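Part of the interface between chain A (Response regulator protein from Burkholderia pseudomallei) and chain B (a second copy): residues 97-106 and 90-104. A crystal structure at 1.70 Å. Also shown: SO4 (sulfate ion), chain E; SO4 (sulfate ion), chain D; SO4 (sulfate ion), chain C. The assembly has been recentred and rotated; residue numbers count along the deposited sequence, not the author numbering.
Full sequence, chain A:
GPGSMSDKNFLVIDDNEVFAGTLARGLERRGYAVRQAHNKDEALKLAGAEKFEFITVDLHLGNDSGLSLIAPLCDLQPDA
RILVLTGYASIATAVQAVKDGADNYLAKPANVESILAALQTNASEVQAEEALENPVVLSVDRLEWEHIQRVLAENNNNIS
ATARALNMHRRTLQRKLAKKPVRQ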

# COMPACT_ATOMS: atom_id res chain seq x y z
N ALA A 97 0.53 7.20 -4.12
CA ALA A 97 0.25 8.35 -3.26
C ALA A 97 1.47 8.80 -2.47
O ALA A 97 1.73 10.03 -2.33
CB ALA A 97 -0.90 8.04 -2.29
N VAL A 98 2.25 7.84 -2.00
CA VAL A 98 3.45 8.18 -1.22
C VAL A 98 4.49 8.76 -2.16
O VAL A 98 5.18 9.74 -1.82
CB VAL A 98 3.99 6.95 -0.43
CG1 VAL A 98 5.35 7.29 0.23
CG2 VAL A 98 2.94 6.45 0.54
N LYS A 99 4.61 8.22 -3.38
CA LYS A 99 5.57 8.81 -4.32
C LYS A 99 5.25 10.27 -4.62
O LYS A 99 6.15 11.10 -4.81
CB LYS A 99 5.60 8.01 -5.64
CG LYS A 99 6.18 6.62 -5.57
CD LYS A 99 6.37 6.11 -6.99
CE LYS A 99 6.94 4.71 -7.00
NZ LYS A 99 7.30 4.28 -8.36
N ASP A 100 3.95 10.58 -4.66
CA ASP A 100 3.42 11.91 -5.00
C ASP A 100 3.60 12.91 -3.85
O ASP A 100 3.47 14.13 -4.05
CB ASP A 100 1.91 11.80 -5.34
CG ASP A 100 1.64 11.10 -6.67
OD1 ASP A 100 2.57 10.86 -7.45
OD2 ASP A 100 0.46 10.75 -6.90
N GLY A 101 3.91 12.37 -2.66
CA GLY A 101 4.17 13.18 -1.48
C GLY A 101 3.30 12.98 -0.26
O GLY A 101 3.52 13.67 0.75
N ALA A 102 2.32 12.07 -0.35
CA ALA A 102 1.48 11.82 0.83
C ALA A 102 2.32 11.29 1.98
O ALA A 102 3.23 10.46 1.81
CB ALA A 102 0.36 10.86 0.53
N ASP A 103 1.99 11.75 3.18
CA ASP A 103 2.66 11.25 4.37
C ASP A 103 2.12 9.91 4.88
O ASP A 103 2.85 9.18 5.55
CB ASP A 103 2.62 12.30 5.51
CG ASP A 103 3.30 13.58 5.12
OD1 ASP A 103 4.55 13.57 5.00
OD2 ASP A 103 2.59 14.57 4.88
N ASN A 104 0.85 9.59 4.61
CA ASN A 104 0.29 8.33 5.09
C ASN A 104 -0.99 8.02 4.33
O ASN A 104 -1.44 8.81 3.47
CB ASN A 104 0.01 8.38 6.61
CG ASN A 104 0.12 7.03 7.27
OD1 ASN A 104 0.29 5.99 6.60
ND2 ASN A 104 0.03 7.03 8.61
N TYR A 105 -1.58 6.86 4.62
CA TYR A 105 -2.71 6.40 3.82
C TYR A 105 -3.54 5.53 4.73
O TYR A 105 -3.00 4.66 5.42
CB TYR A 105 -2.14 5.62 2.62
CG TYR A 105 -3.11 5.02 1.59
CD1 TYR A 105 -3.08 5.47 0.26
CD2 TYR A 105 -4.00 3.97 1.94
CE1 TYR A 105 -3.88 4.90 -0.72
CE2 TYR A 105 -4.82 3.40 0.97
CZ TYR A 105 -4.75 3.86 -0.35
OH TYR A 105 -5.55 3.30 -1.30
N LEU A 106 -4.84 5.80 4.80
CA LEU A 106 -5.77 5.02 5.63
C LEU A 106 -7.03 4.63 4.87
O LEU A 106 -7.59 5.42 4.09
CB LEU A 106 -6.22 5.84 6.83
CG LEU A 106 -5.40 5.94 8.12
CD1 LEU A 106 -6.38 6.57 9.13
CD2 LEU A 106 -4.92 4.56 8.58
N SER B 90 0.80 -5.68 2.80
CA SER B 90 -0.08 -4.78 3.52
C SER B 90 0.10 -3.36 3.04
O SER B 90 1.20 -2.96 2.59
CB SER B 90 0.17 -4.85 5.04
OG SER B 90 1.51 -4.49 5.39
N ILE B 91 -0.98 -2.58 3.13
CA ILE B 91 -0.82 -1.14 2.83
C ILE B 91 0.23 -0.49 3.70
O ILE B 91 1.04 0.31 3.19
CB ILE B 91 -2.18 -0.43 2.93
CG1 ILE B 91 -3.05 -1.01 1.81
CG2 ILE B 91 -2.02 1.08 2.86
CD1 ILE B 91 -4.49 -0.49 1.79
N ALA B 92 0.25 -0.80 5.00
CA ALA B 92 1.20 -0.13 5.85
C ALA B 92 2.66 -0.37 5.45
O ALA B 92 3.47 0.57 5.42
CB ALA B 92 0.97 -0.50 7.34
N THR B 93 3.00 -1.61 5.13
CA THR B 93 4.39 -1.85 4.71
C THR B 93 4.71 -1.27 3.34
O THR B 93 5.86 -0.90 3.08
CB THR B 93 4.75 -3.33 4.78
OG1 THR B 93 3.81 -4.08 4.01
CG2 THR B 93 4.74 -3.79 6.20
N ALA B 94 3.71 -1.17 2.47
CA ALA B 94 3.92 -0.58 1.14
C ALA B 94 4.22 0.92 1.29
O ALA B 94 5.15 1.41 0.71
CB ALA B 94 2.70 -0.85 0.26
N VAL B 95 3.43 1.62 2.12
CA VAL B 95 3.68 3.05 2.42
C VAL B 95 5.13 3.20 2.91
O VAL B 95 5.86 4.03 2.35
CB VAL B 95 2.66 3.57 3.48
CG1 VAL B 95 3.07 4.95 4.03
CG2 VAL B 95 1.23 3.64 2.90
N GLN B 96 5.56 2.43 3.94
CA GLN B 96 6.89 2.64 4.50
C GLN B 96 7.99 2.25 3.50
O GLN B 96 9.01 2.92 3.42
CB GLN B 96 7.05 1.91 5.83
CG GLN B 96 8.32 2.32 6.61
CD GLN B 96 8.29 3.81 6.91
OE1 GLN B 96 7.26 4.34 7.35
NE2 GLN B 96 9.40 4.50 6.65
N ALA B 97 7.75 1.17 2.75
CA ALA B 97 8.75 0.76 1.77
C ALA B 97 9.05 1.83 0.73
O ALA B 97 10.23 2.06 0.35
CB ALA B 97 8.33 -0.54 1.06
N VAL B 98 8.00 2.52 0.30
CA VAL B 98 8.18 3.57 -0.70
C VAL B 98 8.89 4.75 -0.05
O VAL B 98 9.78 5.37 -0.65
CB VAL B 98 6.83 3.98 -1.36
CG1 VAL B 98 7.03 5.22 -2.28
CG2 VAL B 98 6.21 2.80 -2.06
N LYS B 99 8.54 5.08 1.20
CA LYS B 99 9.25 6.17 1.86
C LYS B 99 10.76 5.90 1.98
O LYS B 99 11.58 6.82 1.88
CB LYS B 99 8.68 6.42 3.28
CG LYS B 99 7.29 6.99 3.34
CD LYS B 99 7.01 7.41 4.78
CE LYS B 99 5.61 7.97 4.92
NZ LYS B 99 5.41 8.55 6.26
N ASP B 100 11.10 4.62 2.17
CA ASP B 100 12.48 4.15 2.37
C ASP B 100 13.27 4.14 1.06
O ASP B 100 14.52 4.04 1.07
CB ASP B 100 12.46 2.72 2.97
CG ASP B 100 11.99 2.67 4.41
OD1 ASP B 100 11.86 3.72 5.06
OD2 ASP B 100 11.71 1.55 4.88
N GLY B 101 12.54 4.25 -0.06
CA GLY B 101 13.14 4.32 -1.38
C GLY B 101 12.77 3.25 -2.39
O GLY B 101 13.28 3.31 -3.53
N ALA B 102 11.91 2.31 -2.01
CA ALA B 102 11.49 1.29 -2.97
C ALA B 102 10.77 1.93 -4.15
O ALA B 102 9.95 2.86 -3.99
CB ALA B 102 10.62 0.24 -2.35
N ASP B 103 11.03 1.41 -5.34
CA ASP B 103 10.33 1.87 -6.52
C ASP B 103 8.93 1.27 -6.71
O ASP B 103 8.09 1.87 -7.36
CB ASP B 103 11.19 1.65 -7.79
CG ASP B 103 12.49 2.37 -7.73
OD1 ASP B 103 12.48 3.63 -7.82
OD2 ASP B 103 13.53 1.71 -7.55
N ASN B 104 8.70 0.05 -6.19
CA ASN B 104 7.39 -0.57 -6.36
C ASN B 104 7.24 -1.70 -5.36
O ASN B 104 8.17 -2.01 -4.59
CB ASN B 104 7.20 -1.10 -7.80
CG ASN B 104 5.76 -1.09 -8.24
OD1 ASN B 104 4.84 -0.81 -7.44
ND2 ASN B 104 5.55 -1.40 -9.53
S SO4 E . -4.00 -4.46 4.72
O1 SO4 E . -3.16 -5.53 4.12
O2 SO4 E . -3.26 -3.23 4.80
O3 SO4 E . -4.23 -4.80 6.13
O4 SO4 E . -5.21 -4.39 3.90
S SO4 D . 9.14 5.86 -11.25
O1 SO4 D . 8.55 4.62 -11.68
O2 SO4 D . 9.14 6.80 -12.38
O3 SO4 D . 8.34 6.39 -10.13
O4 SO4 D . 10.52 5.67 -10.79
S SO4 C . 7.38 10.84 8.52
O1 SO4 C . 6.24 10.33 9.23
O2 SO4 C . 8.49 11.02 9.46
O3 SO4 C . 7.74 9.87 7.47
O4 SO4 C . 7.08 12.13 7.88
O HOH W 1 10.41 4.98 -8.11
O HOH W 2 5.98 11.58 5.40

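Two copies of the response regulator meet here through a small apolar patch flanked by a reciprocal pair of lysine hydrogen bonds, with 487 Å² buried between the two stretches. Val98(A) covers the most surface. Its CA-to-CB bond points toward chain B, and with chi1 in the t well its two methyls reach different neighbours: CG2 lies 3.8 Å from CG1 of Val95(B), while CG1 lies 3.7 Å from CG1 of Val98(B) and, likewise, 3.7 Å from CG of Lys99(B). The last contact has its mirror in CG of Lys99(A), 3.7 Å from CG1 of Val98(B), so each lysine lays the aliphatic start of its chain against the partner's valine.

The lysine turns polar only at its end. The CA-to-CB bond of Lys99(A) points sideways, but the extended chain (m, then t throughout) carries its end across the interface, where NZ donates a hydrogen bond to the backbone O of Asp103(B) at 2.7 Å. Lys99(B) NZ does the same to Asp103(A) O, also at 2.7 Å. The Asp103 side chains join through water instead: water 1 is 3.2 Å from Lys99(A) NZ and 2.5 Å from Asp103(B) OD1, and water 2 repeats the bridge for the other pair. Each ammonium also donates to a sulfate, probably from the crystallisation liquor, with Lys99(A) NZ 2.9 Å from O3 of the chain D ion.

Val95(B), pointing toward chain A, extends the apolar patch from Val98(A) to the strand. Its CG2 lies 3.9 Å from Tyr105(A) CB, and its CG1 lies 3.9 Å from Asn104(A) OD1. One helical turn earlier, Ile91(B) CG2 approaches the tyrosine ring obliquely, 3.6 Å from Tyr105(A) CD2. Strand 104-106 and helix 91-100 run nearly antiparallel, at 167°, and successive turns of the helix, through Val95(B) and Ile91(B), meet this tyrosine.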